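Local coordinates for protein prolyl oligopeptidase (Novosphingobium capsulatum, PDB 1YR2) that probably hydrolyses oligopeptides on the carboxyl side of proline and, much less readily, of alanine, as a serine endopeptidase of the S9A family, at residues A162-A167 with Y179-G184; V74-V78 with F667-A671; W513-G518 with T717-R722; K317-D321 with F332-D336. All coordinates share one frame; numbering follows the deposited sequence.

Interaction 1 of 4, residues A162-A167 with Y179-G184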
# COMPACT_ATOMS: atom_id res chain seq x y z
N ALA A 162 10.76 7.80 -22.22
CA ALA A 162 12.18 7.41 -22.30
C ALA A 162 12.97 8.20 -21.24
O ALA A 162 14.08 7.82 -20.86
CB ALA A 162 12.74 7.71 -23.69
N THR A 163 12.42 9.32 -20.82
CA THR A 163 13.11 10.23 -19.92
C THR A 163 12.15 10.61 -18.83
O THR A 163 11.11 11.22 -19.10
CB THR A 163 13.55 11.50 -20.67
OG1 THR A 163 14.32 11.12 -21.82
CG2 THR A 163 14.50 12.31 -19.88
N ALA A 164 12.49 10.28 -17.60
CA ALA A 164 11.57 10.41 -16.49
C ALA A 164 12.10 11.44 -15.50
O ALA A 164 13.29 11.55 -15.31
CB ALA A 164 11.37 9.06 -15.81
N LEU A 165 11.20 12.21 -14.91
CA LEU A 165 11.54 13.02 -13.72
C LEU A 165 11.47 12.15 -12.52
O LEU A 165 10.44 11.50 -12.26
CB LEU A 165 10.58 14.14 -13.56
CG LEU A 165 10.61 15.01 -12.33
CD1 LEU A 165 11.89 15.78 -12.21
CD2 LEU A 165 9.43 15.96 -12.39
N ASP A 166 12.58 12.09 -11.81
CA ASP A 166 12.73 11.28 -10.62
C ASP A 166 12.42 12.16 -9.40
O ASP A 166 11.34 12.03 -8.75
CB ASP A 166 14.16 10.67 -10.56
CG ASP A 166 14.41 9.87 -9.28
OD1 ASP A 166 13.47 9.76 -8.42
OD2 ASP A 166 15.51 9.34 -8.99
N ALA A 167 13.28 13.13 -9.14
CA ALA A 167 13.15 13.94 -7.92
C ALA A 167 13.30 15.41 -8.22
O ALA A 167 13.86 15.78 -9.25
CB ALA A 167 14.21 13.52 -6.88
N TYR A 179 16.44 19.33 -10.34
CA TYR A 179 15.74 18.11 -10.56
C TYR A 179 16.59 17.02 -11.15
O TYR A 179 17.57 17.30 -11.80
CB TYR A 179 14.48 18.36 -11.40
CG TYR A 179 14.74 18.88 -12.75
CD1 TYR A 179 15.05 20.22 -12.95
CD2 TYR A 179 14.62 18.05 -13.84
CE1 TYR A 179 15.27 20.71 -14.24
CE2 TYR A 179 14.87 18.53 -15.10
CZ TYR A 179 15.16 19.85 -15.29
OH TYR A 179 15.38 20.33 -16.56
N SER A 180 16.20 15.78 -10.86
CA SER A 180 16.91 14.57 -11.27
C SER A 180 16.17 13.88 -12.41
O SER A 180 14.95 13.61 -12.29
CB SER A 180 16.88 13.64 -10.08
OG SER A 180 17.78 12.65 -10.30
N VAL A 181 16.90 13.49 -13.44
CA VAL A 181 16.34 12.91 -14.66
C VAL A 181 16.91 11.52 -14.88
O VAL A 181 18.12 11.33 -14.78
CB VAL A 181 16.71 13.75 -15.90
CG1 VAL A 181 16.10 13.16 -17.13
CG2 VAL A 181 16.25 15.22 -15.75
N GLN A 182 16.06 10.57 -15.24
CA GLN A 182 16.47 9.20 -15.47
C GLN A 182 16.25 8.95 -16.94
O GLN A 182 15.14 9.17 -17.43
CB GLN A 182 15.59 8.25 -14.66
CG GLN A 182 15.73 6.76 -15.07
CD GLN A 182 14.80 5.87 -14.28
OE1 GLN A 182 13.64 6.21 -14.05
NE2 GLN A 182 15.30 4.74 -13.84
N ASP A 183 17.26 8.45 -17.62
CA ASP A 183 17.14 8.05 -19.03
C ASP A 183 16.96 6.54 -19.12
O ASP A 183 17.79 5.78 -18.63
CB ASP A 183 18.36 8.50 -19.84
CG ASP A 183 18.29 10.00 -20.20
OD1 ASP A 183 17.70 10.35 -21.26
OD2 ASP A 183 18.77 10.91 -19.47
N GLY A 184 15.87 6.12 -19.74
CA GLY A 184 15.52 4.71 -19.81
C GLY A 184 15.24 4.17 -18.42
O GLY A 184 14.54 4.80 -17.60
O HOH W 1 17.23 11.14 -8.04

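Interaction 2 of 4, residues V74-V78 with F667-A671. Unlike the reference sequence in segment 667-671: F667 (reference Leu).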
# COMPACT_ATOMS: atom_id res chain seq x y z
N VAL A 74 -3.59 -29.92 -20.78
CA VAL A 74 -3.90 -28.73 -19.95
C VAL A 74 -4.48 -27.61 -20.84
O VAL A 74 -5.47 -26.97 -20.50
CB VAL A 74 -2.65 -28.25 -19.15
CG1 VAL A 74 -2.94 -26.98 -18.39
CG2 VAL A 74 -2.19 -29.33 -18.16
N ALA A 75 -3.89 -27.41 -22.01
CA ALA A 75 -4.34 -26.37 -22.92
C ALA A 75 -5.80 -26.62 -23.29
O ALA A 75 -6.57 -25.70 -23.33
CB ALA A 75 -3.47 -26.31 -24.16
N ALA A 76 -6.16 -27.87 -23.52
CA ALA A 76 -7.52 -28.22 -23.96
C ALA A 76 -8.50 -27.97 -22.81
O ALA A 76 -9.59 -27.46 -23.02
CB ALA A 76 -7.59 -29.70 -24.40
N TRP A 77 -8.09 -28.30 -21.59
CA TRP A 77 -8.94 -28.11 -20.42
C TRP A 77 -9.14 -26.61 -20.19
O TRP A 77 -10.27 -26.17 -19.96
CB TRP A 77 -8.27 -28.74 -19.20
CG TRP A 77 -9.08 -28.74 -17.95
CD1 TRP A 77 -9.97 -29.66 -17.56
CD2 TRP A 77 -9.06 -27.74 -16.94
NE1 TRP A 77 -10.51 -29.30 -16.34
CE2 TRP A 77 -9.97 -28.11 -15.95
CE3 TRP A 77 -8.37 -26.53 -16.78
CZ2 TRP A 77 -10.19 -27.34 -14.82
CZ3 TRP A 77 -8.61 -25.76 -15.65
CH2 TRP A 77 -9.50 -26.18 -14.70
N VAL A 78 -8.04 -25.85 -20.25
CA VAL A 78 -8.09 -24.41 -20.08
C VAL A 78 -9.03 -23.77 -21.11
O VAL A 78 -9.87 -22.94 -20.77
CB VAL A 78 -6.68 -23.77 -20.13
CG1 VAL A 78 -6.76 -22.25 -20.38
CG2 VAL A 78 -5.95 -24.05 -18.83
N PHE A 667 -6.49 -24.68 -11.01
CA PHE A 667 -7.01 -25.62 -11.95
C PHE A 667 -7.44 -26.88 -11.20
O PHE A 667 -8.55 -27.37 -11.44
CB PHE A 667 -5.96 -26.00 -12.99
CG PHE A 667 -5.53 -24.89 -13.94
CD1 PHE A 667 -6.13 -23.63 -13.97
CD2 PHE A 667 -4.45 -25.15 -14.82
CE1 PHE A 667 -5.68 -22.67 -14.80
CE2 PHE A 667 -4.00 -24.18 -15.69
CZ PHE A 667 -4.62 -22.95 -15.72
N LYS A 668 -6.60 -27.44 -10.33
CA LYS A 668 -6.94 -28.72 -9.65
C LYS A 668 -8.09 -28.53 -8.68
O LYS A 668 -8.95 -29.39 -8.54
CB LYS A 668 -5.73 -29.27 -8.87
CG LYS A 668 -4.60 -29.76 -9.81
CD LYS A 668 -3.68 -30.75 -9.10
CE LYS A 668 -3.23 -30.26 -7.76
NZ LYS A 668 -2.16 -31.11 -7.21
N TYR A 669 -8.10 -27.37 -8.01
CA TYR A 669 -9.17 -27.02 -7.07
C TYR A 669 -10.51 -26.94 -7.77
O TYR A 669 -11.48 -27.48 -7.29
CB TYR A 669 -8.84 -25.68 -6.38
CG TYR A 669 -9.91 -25.15 -5.52
CD1 TYR A 669 -10.17 -25.71 -4.27
CD2 TYR A 669 -10.59 -23.99 -5.87
CE1 TYR A 669 -11.18 -25.20 -3.44
CE2 TYR A 669 -11.58 -23.47 -5.04
CZ TYR A 669 -11.85 -24.06 -3.81
OH TYR A 669 -12.84 -23.51 -3.02
N THR A 670 -10.53 -26.32 -8.95
CA THR A 670 -11.76 -26.25 -9.77
C THR A 670 -12.24 -27.63 -10.23
O THR A 670 -13.44 -27.95 -10.23
CB THR A 670 -11.47 -25.35 -11.01
OG1 THR A 670 -11.16 -24.02 -10.56
CG2 THR A 670 -12.73 -25.23 -11.87
N ALA A 671 -11.31 -28.46 -10.69
CA ALA A 671 -11.65 -29.83 -11.08
C ALA A 671 -12.29 -30.58 -9.92
O ALA A 671 -13.28 -31.27 -10.12
CB ALA A 671 -10.43 -30.59 -11.64

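Interaction 3 of 4, residues W513-G518 with T717-R722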
# COMPACT_ATOMS: atom_id res chain seq x y z
N TRP A 513 -18.28 -1.63 -5.69
CA TRP A 513 -19.26 -2.37 -4.90
C TRP A 513 -20.00 -1.44 -3.95
O TRP A 513 -21.22 -1.45 -3.93
CB TRP A 513 -18.60 -3.48 -4.10
CG TRP A 513 -19.45 -4.34 -3.28
CD1 TRP A 513 -19.73 -4.21 -1.97
CD2 TRP A 513 -20.15 -5.52 -3.73
NE1 TRP A 513 -20.55 -5.23 -1.56
CE2 TRP A 513 -20.82 -6.05 -2.62
CE3 TRP A 513 -20.24 -6.18 -4.94
CZ2 TRP A 513 -21.56 -7.22 -2.67
CZ3 TRP A 513 -20.98 -7.38 -5.00
CH2 TRP A 513 -21.64 -7.86 -3.88
N ILE A 514 -19.27 -0.64 -3.19
CA ILE A 514 -19.89 0.27 -2.20
C ILE A 514 -20.80 1.30 -2.86
O ILE A 514 -21.92 1.56 -2.38
CB ILE A 514 -18.80 0.96 -1.40
CG1 ILE A 514 -17.92 -0.09 -0.65
CG2 ILE A 514 -19.42 2.02 -0.46
CD1 ILE A 514 -16.52 0.42 -0.33
N ASP A 515 -20.35 1.86 -3.98
CA ASP A 515 -21.16 2.83 -4.71
C ASP A 515 -22.14 2.21 -5.69
O ASP A 515 -22.73 2.92 -6.53
CB ASP A 515 -20.28 3.86 -5.36
CG ASP A 515 -21.06 5.12 -5.74
OD1 ASP A 515 -21.99 5.53 -4.99
OD2 ASP A 515 -20.81 5.75 -6.75
N SER A 516 -22.34 0.89 -5.55
CA SER A 516 -23.46 0.20 -6.18
C SER A 516 -24.53 -0.25 -5.14
O SER A 516 -25.49 -0.90 -5.50
CB SER A 516 -22.92 -1.00 -6.97
OG SER A 516 -22.10 -0.54 -8.04
N GLY A 517 -24.39 0.16 -3.88
CA GLY A 517 -25.31 -0.19 -2.80
C GLY A 517 -24.96 -1.43 -1.97
O GLY A 517 -25.84 -1.97 -1.26
N GLY A 518 -23.73 -1.93 -2.10
CA GLY A 518 -23.28 -3.06 -1.30
C GLY A 518 -22.49 -2.57 -0.10
O GLY A 518 -21.99 -1.43 -0.10
N THR A 717 -25.63 -12.78 -4.05
CA THR A 717 -25.99 -12.17 -2.79
C THR A 717 -27.24 -11.30 -2.83
O THR A 717 -27.61 -10.70 -1.81
CB THR A 717 -24.85 -11.30 -2.22
OG1 THR A 717 -24.47 -10.29 -3.16
CG2 THR A 717 -23.60 -12.11 -1.93
N GLY A 718 -27.86 -11.16 -3.99
CA GLY A 718 -29.06 -10.34 -4.09
C GLY A 718 -28.81 -8.85 -4.22
O GLY A 718 -29.70 -8.05 -3.96
N LEU A 719 -27.63 -8.45 -4.67
CA LEU A 719 -27.36 -7.04 -4.88
C LEU A 719 -27.85 -6.59 -6.24
O LEU A 719 -27.38 -7.09 -7.26
CB LEU A 719 -25.87 -6.72 -4.79
CG LEU A 719 -25.53 -5.24 -4.99
CD1 LEU A 719 -26.16 -4.40 -3.86
CD2 LEU A 719 -24.02 -4.99 -5.07
N THR A 720 -28.75 -5.61 -6.24
CA THR A 720 -29.12 -4.90 -7.46
C THR A 720 -28.38 -3.57 -7.45
O THR A 720 -28.66 -2.74 -6.62
CB THR A 720 -30.66 -4.70 -7.47
OG1 THR A 720 -31.32 -5.97 -7.68
CG2 THR A 720 -31.10 -3.82 -8.63
N PRO A 721 -27.40 -3.37 -8.34
CA PRO A 721 -26.61 -2.11 -8.37
C PRO A 721 -27.48 -0.89 -8.53
O PRO A 721 -28.30 -0.87 -9.47
CB PRO A 721 -25.72 -2.28 -9.61
CG PRO A 721 -25.55 -3.78 -9.71
CD PRO A 721 -26.92 -4.32 -9.36
N ARG A 722 -27.39 0.06 -7.61
CA ARG A 722 -28.15 1.30 -7.66
C ARG A 722 -27.30 2.50 -7.31
O ARG A 722 -26.49 2.43 -6.39
CB ARG A 722 -29.29 1.29 -6.64
CG ARG A 722 -30.52 0.50 -6.95
CD ARG A 722 -31.51 0.66 -5.82
NE ARG A 722 -32.86 0.18 -6.11
CZ ARG A 722 -33.59 -0.56 -5.27
NH1 ARG A 722 -33.10 -0.94 -4.08
NH2 ARG A 722 -34.81 -0.92 -5.62

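Interaction 4 of 4, residues K317-D321 with F332-D336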
# COMPACT_ATOMS: atom_id res chain seq x y z
N LYS A 317 23.71 -0.09 13.92
CA LYS A 317 23.04 -0.82 14.99
C LYS A 317 21.53 -0.63 14.96
O LYS A 317 20.77 -1.54 15.26
CB LYS A 317 23.52 -0.33 16.37
CG LYS A 317 24.89 -0.80 16.81
CD LYS A 317 25.24 -0.21 18.20
CE LYS A 317 26.63 -0.65 18.70
NZ LYS A 317 27.41 0.47 19.35
N ALA A 318 21.09 0.56 14.57
CA ALA A 318 19.67 0.93 14.59
C ALA A 318 19.29 1.93 13.49
O ALA A 318 20.17 2.57 12.92
CB ALA A 318 19.33 1.51 15.99
N GLN A 319 17.99 2.01 13.20
CA GLN A 319 17.39 3.07 12.40
C GLN A 319 17.47 4.44 13.12
O GLN A 319 17.10 4.57 14.25
CB GLN A 319 15.91 2.71 12.06
CG GLN A 319 15.14 3.78 11.24
CD GLN A 319 13.62 3.73 11.43
OE1 GLN A 319 13.03 2.70 11.23
NE2 GLN A 319 13.02 4.84 11.88
N TRP A 320 17.97 5.44 12.42
CA TRP A 320 18.01 6.84 12.84
C TRP A 320 17.64 7.69 11.63
O TRP A 320 18.52 8.01 10.83
CB TRP A 320 19.40 7.24 13.28
CG TRP A 320 19.78 6.69 14.58
CD1 TRP A 320 20.39 5.49 14.80
CD2 TRP A 320 19.57 7.28 15.86
NE1 TRP A 320 20.56 5.30 16.15
CE2 TRP A 320 20.09 6.39 16.82
CE3 TRP A 320 19.04 8.50 16.30
CZ2 TRP A 320 20.07 6.66 18.21
CZ3 TRP A 320 18.98 8.75 17.64
CH2 TRP A 320 19.50 7.84 18.59
N ASP A 321 16.36 7.99 11.47
CA ASP A 321 15.84 8.70 10.30
C ASP A 321 15.75 10.21 10.67
O ASP A 321 15.05 10.56 11.63
CB ASP A 321 14.42 8.27 9.97
CG ASP A 321 14.35 6.87 9.36
OD1 ASP A 321 15.34 6.35 8.79
OD2 ASP A 321 13.29 6.25 9.41
N PHE A 332 15.24 13.01 15.22
CA PHE A 332 15.33 11.77 14.49
C PHE A 332 14.23 10.80 14.95
O PHE A 332 13.80 10.80 16.10
CB PHE A 332 16.70 11.05 14.77
CG PHE A 332 17.89 11.78 14.24
CD1 PHE A 332 18.46 12.78 15.00
CD2 PHE A 332 18.46 11.47 13.00
CE1 PHE A 332 19.56 13.47 14.57
CE2 PHE A 332 19.59 12.17 12.55
CZ PHE A 332 20.12 13.18 13.32
N VAL A 333 13.78 9.94 14.05
CA VAL A 333 12.97 8.78 14.43
C VAL A 333 14.00 7.67 14.66
O VAL A 333 14.68 7.28 13.72
CB VAL A 333 12.01 8.34 13.32
CG1 VAL A 333 11.22 7.10 13.72
CG2 VAL A 333 11.06 9.52 12.97
N SER A 334 14.05 7.15 15.88
CA SER A 334 15.03 6.16 16.26
C SER A 334 14.41 4.82 16.59
O SER A 334 13.41 4.74 17.29
CB SER A 334 15.88 6.66 17.42
OG SER A 334 16.84 5.70 17.79
N GLY A 335 15.09 3.76 16.13
CA GLY A 335 14.80 2.37 16.45
C GLY A 335 15.68 1.79 17.56
O GLY A 335 15.57 0.60 17.91
N ASP A 336 16.54 2.63 18.16
CA ASP A 336 17.55 2.15 19.12
C ASP A 336 16.89 1.74 20.42
O ASP A 336 16.36 2.59 21.15
CB ASP A 336 18.60 3.24 19.32
CG ASP A 336 19.70 2.83 20.29
OD1 ASP A 336 20.24 1.72 20.16
OD2 ASP A 336 20.05 3.57 21.22

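Interaction 1 of 4, residues A162-A167 with Y179-G184
T163-A167 and Y179-D183 pair as the first two antiparallel strands of a four-stranded propeller blade, a beta hairpin interrupted by a beta bulge at D166. Up to L165 the register is regular: A164 N and Q182 O bond at 2.9 Å, and Q182 N returns a bond to A164 O. Then D166 and A167 together face the single residue S180. D166 N donates to S180 O, while S180 N reaches past it to A167 O at 2.8 Å; A167 N, buried here, finds no partner in the model. The D166 backbone (psi -68°) makes this kink and turns its side chain toward the partner strand. Its CB lies 3.5 Å from S180 O and also brushes S180 CB. With CG anti to the backbone N (chi1 176°), the carboxylate runs on past that serine, and at the tip D166 OD2 accepts a hydrogen bond from a water 2.7 Å away, which is also hydrogen-bonded to S180 OG. The same OD2 forms a salt bridge with R189 of the next strand, so a polar, partly hydrated corner suits an aspartate here. On the other face, L165 crosses Y179 at about a right angle, L165 CD1 lying 3.7 Å from Y179 CB. Q132 extends the polar network beyond the pair by bonding L165 N and T163 O. On the L165 face the fit is tightest where T163 CG2 meets V181 CG1 at 3.3 Å, inside ordinary van der Waals contact.

Interaction 2 of 4, residues V74-V78 with F667-A671
W77 lays the far rim of its six-membered ring against F667, overlapping both the side chain and the backbone of F667 itself. Its CZ3 is 3.6 Å from F667 CG, and its CH2 is the same distance from F667 O. The two rings are neither stacked nor edge-to-face: their centroids are 5.3 Å apart and their planes inclined at 49°. The axes of these short segments are 12.5 Å apart, a gap that takes a side chain as long as an indole to span, and W77 extends across it with CG anti to the backbone N (chi1 -174°). At its edge the indole also meets T670 CB, while NE1 bonds to S43 OG, so burial costs the ring no polar partner. The outer end of the phenyl ring is received by two valines of the 72-89 helix. V78 CG2 touches F667 CZ at 3.6 Å, and V74 CG1 lies 4.0 Å from F667 CE2, the two side chains crossing at about a right angle. I685 and I687 complete the apolar surroundings of F667. No hydrogen bond joins 74-78 to 667-671, segments whose axes are inclined at 60°. The pairing places an N-terminal helix over helix 664-675, which connects parallel strands 649-654 and 683-687 in a beta-alpha-beta crossover of the alpha/beta-hydrolase fold.

Interaction 3 of 4, residues W513-G518 with T717-R722
S516 O is approached by two groups of the 717-722 segment: R722 N donates to it at 3.0 Å, and P721 CA, through its hydrogen, makes a CA-H...O contact with S516 O at 3.3 Å. The R722 bond is fairly straight at hydrogen (163°), but the donor stands well above the carbonyl plane, at a C=O angle of 123°, and so misses the lone-pair directions. The oxygen belongs to the turn that ends helix 508-514. There W513 O accepts from S516 N and, at 3.1 Å, from G518 N, the two donors arriving from opposite faces of its plane. With G517 N bonded back to I514 O, this is a Schellman motif, and G517 takes the positive phi that glycine tolerates easily. L719 packs between the W513 indole and the G517 backbone. Its CD2 sits 3.8 Å from the centroid of the W513 six-membered ring, 7° off the normal, a CH-pi contact over the face, while L719 CD1 rests 3.6 Å from G517 O. A branched leucine can thus serve ring and backbone at once. T717 OG1 comes to the same indole at its edge, near CH2, and is itself bonded to L713 O. Around this junction, L713 and A714 of helix 699-717 pack on W513, L98 and A97 of helix 95-105 touch S516 and P721, and R481 at the end of strand 473-481 binds both D515 and R722 O.

Interaction 4 of 4, residues K317-D321 with F332-D336
The open end of a beta hairpin, formed by the first two strands of a blade of the seven-bladed propeller, pairs A318-D321 with F332-D336. D321 and V333 form a hydrogen-bonded antiparallel pair: V333 N donates to D321 O at 2.8 Å and D321 N to V333 O at 2.9 Å. Further toward the open end G335 N bonds to Q319 O. The main side-chain contact is W320 on S334. The serine lies over one face of the indole, with S334 OG 3.4 Å from W320 CZ2 and S334 CB 3.8 Å from the centroid of the six-membered ring in a CH-pi contact. S334 OG is held there by D336 N, which donates to it in an ST turn, and a small hydroxyl side chain lets the flat ring lie close. F332 CB meets the indole at its edge, 3.8 Å from W320 CE3, and the two side chains cross at about a right angle. Q319, just before the strand, runs alongside V333, which lies on the face away from W320; Q319 NE2 lies 3.4 Å from V333 CG1 and makes only a weak bond to V333 O, while OE1 is bonded to K341. A318, small enough for the approach, sets its CB 3.7 Å from D336 CA. V344 of strand 342-347 and V296 of strand 295-302 pack against W320, and V333 touches L366 and V369 of strand 365-372.

Interactions 1 and 4 are the same element in two propeller blades, a hairpin of first and second strands, with centres 30 Å apart. Both rely on backbone bonds, yet interaction 1 has a bulge and a water-bridged, partly exposed polar side, whereas interaction 4 buries an aromatic side chain on one face. Interactions 2 and 3 tie together chain parts far apart in sequence, in and around the hydrolase fold, and stand 31 Å apart between centres. Interaction 2 is buried and wholly apolar, helix against helix. Interaction 3, partly buried, joins two helix-ending loops and mixes one backbone bond between the segments with CH-pi packing. None of the four touches another.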